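Local coordinates for D-psicose 3-epimerase (Agrobacterium tumefaciens, PDB 2HK0), which catalyses the epimerisation of ketohexoses at C3, converting D-fructose and D-psicose into each other, with a metal ion playing a pivotal part in catalysis, at residues H32-K37 / S275-W280; E232-V237 / V279-S284. All coordinates share one frame; numbering follows the deposited sequence.

Contact 1: residues H32-K37 / S275-W280; sequences HEWSAK and SDIKVW
W34 and D276 face each other from backbones that stay well apart, CA to CA 9.7 Å: a type I beta turn from E33 to A36 on one side, the last turn of a helix on the other. The indole bridges the gap. With CG of W34 anti to its carbonyl carbon (chi1 -61°), the ring points across to the helix end. There NE1 of W34 donates to OD2 of D276 at 2.8 Å, with an N-H...O angle of 155°. OD2 lies in the indole plane and accepts the N-H through its anti lone pair; carboxylate and ring are nearly coplanar, 22° apart. Farther along the same ring edge, CD1 of I277 packs 3.9 Å from CH2 of W34, the two side chains crossing at about a right angle. Directly after I277 in the chain, K278 takes positive phi as the C-prime residue of the Schellman motif that ends helix 271-276. E33 reaches T272 of the same helix through OE2, and H59 bonds to the carbonyl of W34. The contact therefore ties the loop between strand 22-26 and helix 39-47 to the C-terminal end of helix 271-276, joining the first and last strand connections of the TIM barrel.

Contact 2: residues E232-V237 / V279-S284; sequences ESNRRV and VWRDLS
L283 pushes its CD1 methyl against the type I turn E232-R235, and this is the tight part of the contact. The methyl lies 3.2 Å from the carbonyl O of N234 and 3.9 Å from CG of the same residue. Farther back, CB of L283 meets CG of R236 at 4.0 Å, the two side chains crossing at about a right angle. The asparagine amide is held from within its own loop: NE of R236 donates to OD1 of N234 at 2.8 Å, in the carbonyl plane and on a lone pair, close to the guanidinium plane as well. A bend in the R236 chain (chi3 -69°) accompanies this bond. The looser side is polar. R281 reaches along an extended chain from CG to NE, and its NH2 stands 3.8 Å from ND2 of N234, with amide and guanidinium planes 63° apart; CD1 of L283 lies over one guanidinium face, offset toward the rim. Within the chain the loops thus meet through van der Waals contacts of L283 with N234 and the aliphatic part of R236. ND2 of N234 bonds to the carbonyl O of E210 of a second subunit, whose carboxylate forms a salt bridge with NH1 of R281; D212 of that subunit pairs with NH1 of R236. These acidic partners probably offset the positive charge of both arginines.

The centres of contacts 1 and 2 lie 13 Å apart, on the same side of the chain's centre. Along the chain 32-37 comes first, in the connection after strand 22-26, then 232-237 after strand 225-230; both meet the run 275-284 that follows strand 260-263, and V279 and W280 belong to both contacts. Since strands 225-230, 260-263 and 22-26 are consecutive around the closed barrel, this run joins neighbouring loops on either side of its own strand. The contacts also touch directly, CG2 of I277 lying 3.7 Å from NH2 of R235. W280 bonds to R174 of the second subunit, and the 232-237 loop contacts that subunit too, which places both in the assembly interface.

Contact 1: residues H32-K37 / S275-W280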
loop_
_atom_site.group_PDB
_atom_site.type_symbol
_atom_site.label_atom_id
_atom_site.label_comp_id
_atom_site.label_asym_id
_atom_site.label_seq_id
_atom_site.Cartn_x
_atom_site.Cartn_y
_atom_site.Cartn_z
ATOM N N HIS A 32 0.703 -33.265 3.478
ATOM C CA HIS A 32 0.719 -33.000 4.916
ATOM C C HIS A 32 1.998 -33.542 5.530
ATOM O O HIS A 32 2.332 -33.231 6.667
ATOM C CB HIS A 32 -0.463 -33.683 5.605
ATOM C CG HIS A 32 -1.793 -33.285 5.057
ATOM N ND1 HIS A 32 -2.221 -31.976 5.022
ATOM C CD2 HIS A 32 -2.787 -34.022 4.506
ATOM C CE1 HIS A 32 -3.422 -31.923 4.473
ATOM N NE2 HIS A 32 -3.788 -33.151 4.150
ATOM N N GLU A 33 2.699 -34.374 4.770
ATOM C CA GLU A 33 3.933 -34.993 5.224
ATOM C C GLU A 33 5.071 -34.699 4.232
ATOM O O GLU A 33 4.854 -34.704 3.012
ATOM C CB GLU A 33 3.718 -36.504 5.321
ATOM C CG GLU A 33 4.113 -37.127 6.637
ATOM C CD GLU A 33 3.290 -36.614 7.795
ATOM O OE1 GLU A 33 2.042 -36.672 7.728
ATOM O OE2 GLU A 33 3.896 -36.156 8.778
ATOM N N TRP A 34 6.278 -34.449 4.742
ATOM C CA TRP A 34 7.414 -34.184 3.862
ATOM C C TRP A 34 7.799 -35.474 3.131
ATOM O O TRP A 34 8.458 -35.441 2.095
ATOM C CB TRP A 34 8.637 -33.707 4.659
ATOM C CG TRP A 34 8.453 -32.431 5.443
ATOM C CD1 TRP A 34 8.539 -32.289 6.801
ATOM C CD2 TRP A 34 8.204 -31.121 4.921
ATOM N NE1 TRP A 34 8.365 -30.973 7.154
ATOM C CE2 TRP A 34 8.156 -30.234 6.021
ATOM C CE3 TRP A 34 8.019 -30.609 3.633
ATOM C CZ2 TRP A 34 7.930 -28.861 5.873
ATOM C CZ3 TRP A 34 7.790 -29.232 3.485
ATOM C CH2 TRP A 34 7.750 -28.380 4.600
ATOM N N SER A 35 7.379 -36.608 3.687
ATOM C CA SER A 35 7.688 -37.923 3.130
ATOM C C SER A 35 6.917 -38.274 1.853
ATOM O O SER A 35 7.266 -39.232 1.165
ATOM C CB SER A 35 7.433 -39.000 4.188
ATOM O OG SER A 35 6.050 -39.092 4.490
ATOM N N ALA A 36 5.871 -37.520 1.531
ATOM C CA ALA A 36 5.106 -37.801 0.319
ATOM C C ALA A 36 6.001 -37.644 -0.915
ATOM O O ALA A 36 6.677 -36.626 -1.069
ATOM C CB ALA A 36 3.910 -36.865 0.224
ATOM N N LYS A 37 6.010 -38.655 -1.784
ATOM C CA LYS A 37 6.828 -38.628 -2.996
ATOM C C LYS A 37 6.330 -37.612 -4.017
ATOM O O LYS A 37 5.124 -37.430 -4.194
ATOM C CB LYS A 37 6.873 -40.011 -3.639
ATOM C CG LYS A 37 7.621 -41.037 -2.811
ATOM C CD LYS A 37 7.662 -42.382 -3.527
ATOM C CE LYS A 37 8.363 -43.429 -2.687
ATOM N NZ LYS A 37 8.054 -44.803 -3.190
ATOM N N SER A 275 2.874 -28.923 11.421
ATOM C CA SER A 275 3.530 -28.511 12.647
ATOM C C SER A 275 4.881 -27.825 12.387
ATOM O O SER A 275 5.253 -26.899 13.106
ATOM C CB SER A 275 3.717 -29.716 13.570
ATOM O OG SER A 275 4.675 -30.594 13.025
ATOM N N ASP A 276 5.608 -28.269 11.365
ATOM C CA ASP A 276 6.904 -27.671 11.041
ATOM C C ASP A 276 6.774 -26.246 10.495
ATOM O O ASP A 276 7.556 -25.366 10.860
ATOM C CB ASP A 276 7.659 -28.530 10.022
ATOM C CG ASP A 276 8.338 -29.741 10.662
ATOM O OD1 ASP A 276 8.345 -29.821 11.910
ATOM O OD2 ASP A 276 8.871 -30.602 9.918
ATOM N N ILE A 277 5.792 -26.034 9.621
ATOM C CA ILE A 277 5.542 -24.723 9.041
ATOM C C ILE A 277 4.585 -23.952 9.958
ATOM O O ILE A 277 4.211 -22.821 9.679
ATOM C CB ILE A 277 4.940 -24.847 7.608
ATOM C CG1 ILE A 277 5.873 -25.681 6.720
ATOM C CG2 ILE A 277 4.755 -23.460 6.982
ATOM C CD1 ILE A 277 7.265 -25.048 6.500
ATOM N N LYS A 278 4.194 -24.578 11.062
ATOM C CA LYS A 278 3.326 -23.938 12.035
ATOM C C LYS A 278 2.024 -23.410 11.436
ATOM O O LYS A 278 1.647 -22.251 11.641
ATOM C CB LYS A 278 4.088 -22.806 12.728
ATOM C CG LYS A 278 5.320 -23.290 13.498
ATOM C CD LYS A 278 6.079 -22.145 14.145
ATOM C CE LYS A 278 7.003 -22.642 15.261
ATOM N NZ LYS A 278 7.940 -23.685 14.800
ATOM N N VAL A 279 1.346 -24.274 10.694
ATOM C CA VAL A 279 0.068 -23.939 10.079
ATOM C C VAL A 279 -0.984 -24.429 11.087
ATOM O O VAL A 279 -1.500 -25.539 10.976
ATOM C CB VAL A 279 -0.085 -24.683 8.739
ATOM C CG1 VAL A 279 -1.363 -24.259 8.059
ATOM C CG2 VAL A 279 1.134 -24.393 7.832
ATOM N N TRP A 280 -1.281 -23.592 12.074
ATOM C CA TRP A 280 -2.212 -23.950 13.140
ATOM C C TRP A 280 -3.676 -23.913 12.731
ATOM O O TRP A 280 -4.480 -24.642 13.289
ATOM C CB TRP A 280 -2.003 -23.037 14.364
ATOM C CG TRP A 280 -0.565 -22.955 14.843
ATOM C CD1 TRP A 280 0.176 -21.814 15.015
ATOM C CD2 TRP A 280 0.308 -24.048 15.168
ATOM N NE1 TRP A 280 1.450 -22.132 15.422
ATOM C CE2 TRP A 280 1.560 -23.493 15.523
ATOM C CE3 TRP A 280 0.155 -25.442 15.190
ATOM C CZ2 TRP A 280 2.657 -24.282 15.900
ATOM C CZ3 TRP A 280 1.250 -26.234 15.566
ATOM C CH2 TRP A 280 2.485 -25.648 15.916
#

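Contact 2: residues E232-V237 / V279-S284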
loop_
_atom_site.group_PDB
_atom_site.type_symbol
_atom_site.label_atom_id
_atom_site.label_comp_id
_atom_site.label_asym_id
_atom_site.label_seq_id
_atom_site.Cartn_x
_atom_site.Cartn_y
_atom_site.Cartn_z
ATOM N N GLU A 232 1.726 -15.160 0.383
ATOM C CA GLU A 232 1.214 -14.002 1.093
ATOM C C GLU A 232 1.865 -14.036 2.477
ATOM O O GLU A 232 2.588 -14.985 2.800
ATOM C CB GLU A 232 -0.317 -14.057 1.180
ATOM C CG GLU A 232 -1.042 -13.912 -0.184
ATOM C CD GLU A 232 -0.854 -12.530 -0.845
ATOM O OE1 GLU A 232 -0.440 -11.582 -0.134
ATOM O OE2 GLU A 232 -1.143 -12.386 -2.067
ATOM N N SER A 233 1.620 -13.016 3.292
ATOM C CA SER A 233 2.248 -12.930 4.603
ATOM C C SER A 233 1.956 -14.130 5.487
ATOM O O SER A 233 2.789 -14.495 6.339
ATOM C CB SER A 233 1.811 -11.651 5.325
ATOM O OG SER A 233 0.465 -11.750 5.759
ATOM N N ASN A 234 0.773 -14.720 5.313
ATOM C CA ASN A 234 0.392 -15.896 6.096
ATOM C C ASN A 234 0.471 -17.171 5.263
ATOM O O ASN A 234 -0.113 -18.203 5.618
ATOM C CB ASN A 234 -1.004 -15.728 6.725
ATOM C CG ASN A 234 -2.081 -15.367 5.702
ATOM O OD1 ASN A 234 -1.889 -15.542 4.495
ATOM N ND2 ASN A 234 -3.230 -14.869 6.189
ATOM N N ARG A 235 1.183 -17.073 4.137
ATOM C CA ARG A 235 1.463 -18.218 3.258
ATOM C C ARG A 235 0.394 -18.740 2.312
ATOM O O ARG A 235 0.505 -19.865 1.837
ATOM C CB ARG A 235 1.986 -19.393 4.086
ATOM C CG ARG A 235 3.129 -19.021 4.996
ATOM C CD ARG A 235 4.436 -19.268 4.299
ATOM N NE ARG A 235 5.338 -19.944 5.194
ATOM C CZ ARG A 235 6.546 -20.377 4.865
ATOM N NH1 ARG A 235 7.014 -20.211 3.639
ATOM N NH2 ARG A 235 7.283 -20.967 5.787
ATOM N N ARG A 236 -0.638 -17.947 2.058
ATOM C CA ARG A 236 -1.651 -18.348 1.090
ATOM C C ARG A 236 -1.006 -18.132 -0.284
ATOM O O ARG A 236 0.057 -17.512 -0.385
ATOM C CB ARG A 236 -2.896 -17.471 1.216
ATOM C CG ARG A 236 -3.733 -17.755 2.473
ATOM C CD ARG A 236 -4.830 -16.707 2.588
ATOM N NE ARG A 236 -4.215 -15.433 2.911
ATOM C CZ ARG A 236 -4.788 -14.249 2.741
ATOM N NH1 ARG A 236 -6.020 -14.163 2.237
ATOM N NH2 ARG A 236 -4.122 -13.152 3.086
ATOM N N VAL A 237 -1.642 -18.636 -1.333
ATOM C CA VAL A 237 -1.100 -18.481 -2.667
ATOM C C VAL A 237 -1.096 -17.013 -3.062
ATOM O O VAL A 237 -1.935 -16.228 -2.623
ATOM C CB VAL A 237 -1.915 -19.276 -3.708
ATOM C CG1 VAL A 237 -2.007 -20.746 -3.295
ATOM C CG2 VAL A 237 -3.290 -18.676 -3.851
ATOM N N VAL A 279 1.346 -24.274 10.694
ATOM C CA VAL A 279 0.068 -23.939 10.079
ATOM C C VAL A 279 -0.984 -24.429 11.087
ATOM O O VAL A 279 -1.500 -25.539 10.976
ATOM C CB VAL A 279 -0.085 -24.683 8.739
ATOM C CG1 VAL A 279 -1.363 -24.259 8.059
ATOM C CG2 VAL A 279 1.134 -24.393 7.832
ATOM N N TRP A 280 -1.281 -23.592 12.074
ATOM C CA TRP A 280 -2.212 -23.950 13.140
ATOM C C TRP A 280 -3.676 -23.913 12.731
ATOM O O TRP A 280 -4.480 -24.642 13.289
ATOM C CB TRP A 280 -2.003 -23.037 14.364
ATOM C CG TRP A 280 -0.565 -22.955 14.843
ATOM C CD1 TRP A 280 0.176 -21.814 15.015
ATOM C CD2 TRP A 280 0.308 -24.048 15.168
ATOM N NE1 TRP A 280 1.450 -22.132 15.422
ATOM C CE2 TRP A 280 1.560 -23.493 15.523
ATOM C CE3 TRP A 280 0.155 -25.442 15.190
ATOM C CZ2 TRP A 280 2.657 -24.282 15.900
ATOM C CZ3 TRP A 280 1.250 -26.234 15.566
ATOM C CH2 TRP A 280 2.485 -25.648 15.916
ATOM N N ARG A 281 -4.012 -23.066 11.764
ATOM C CA ARG A 281 -5.379 -22.944 11.288
ATOM C C ARG A 281 -5.401 -23.142 9.784
ATOM O O ARG A 281 -4.438 -22.821 9.091
ATOM C CB ARG A 281 -5.943 -21.552 11.595
ATOM C CG ARG A 281 -5.249 -20.434 10.802
ATOM C CD ARG A 281 -5.639 -19.068 11.321
ATOM N NE ARG A 281 -5.184 -17.966 10.475
ATOM C CZ ARG A 281 -3.935 -17.516 10.431
ATOM N NH1 ARG A 281 -3.001 -18.073 11.185
ATOM N NH2 ARG A 281 -3.624 -16.487 9.652
ATOM N N ASP A 282 -6.513 -23.661 9.286
ATOM C CA ASP A 282 -6.677 -23.886 7.870
ATOM C C ASP A 282 -6.803 -22.552 7.142
ATOM O O ASP A 282 -7.537 -21.671 7.578
ATOM C CB ASP A 282 -7.934 -24.721 7.626
ATOM C CG ASP A 282 -8.197 -24.936 6.159
ATOM O OD1 ASP A 282 -7.279 -25.395 5.468
ATOM O OD2 ASP A 282 -9.315 -24.646 5.692
ATOM N N LEU A 283 -6.082 -22.402 6.038
ATOM C CA LEU A 283 -6.151 -21.179 5.257
ATOM C C LEU A 283 -6.534 -21.498 3.817
ATOM O O LEU A 283 -6.369 -20.660 2.926
ATOM C CB LEU A 283 -4.807 -20.424 5.300
ATOM C CG LEU A 283 -4.483 -19.653 6.588
ATOM C CD1 LEU A 283 -3.067 -19.090 6.521
ATOM C CD2 LEU A 283 -5.472 -18.520 6.778
ATOM N N SER A 284 -7.050 -22.708 3.599
ATOM C CA SER A 284 -7.475 -23.149 2.266
ATOM C C SER A 284 -8.970 -22.923 2.082
ATOM O O SER A 284 -9.473 -22.925 0.961
ATOM C CB SER A 284 -7.211 -24.641 2.079
ATOM O OG SER A 284 -8.128 -25.405 2.854
#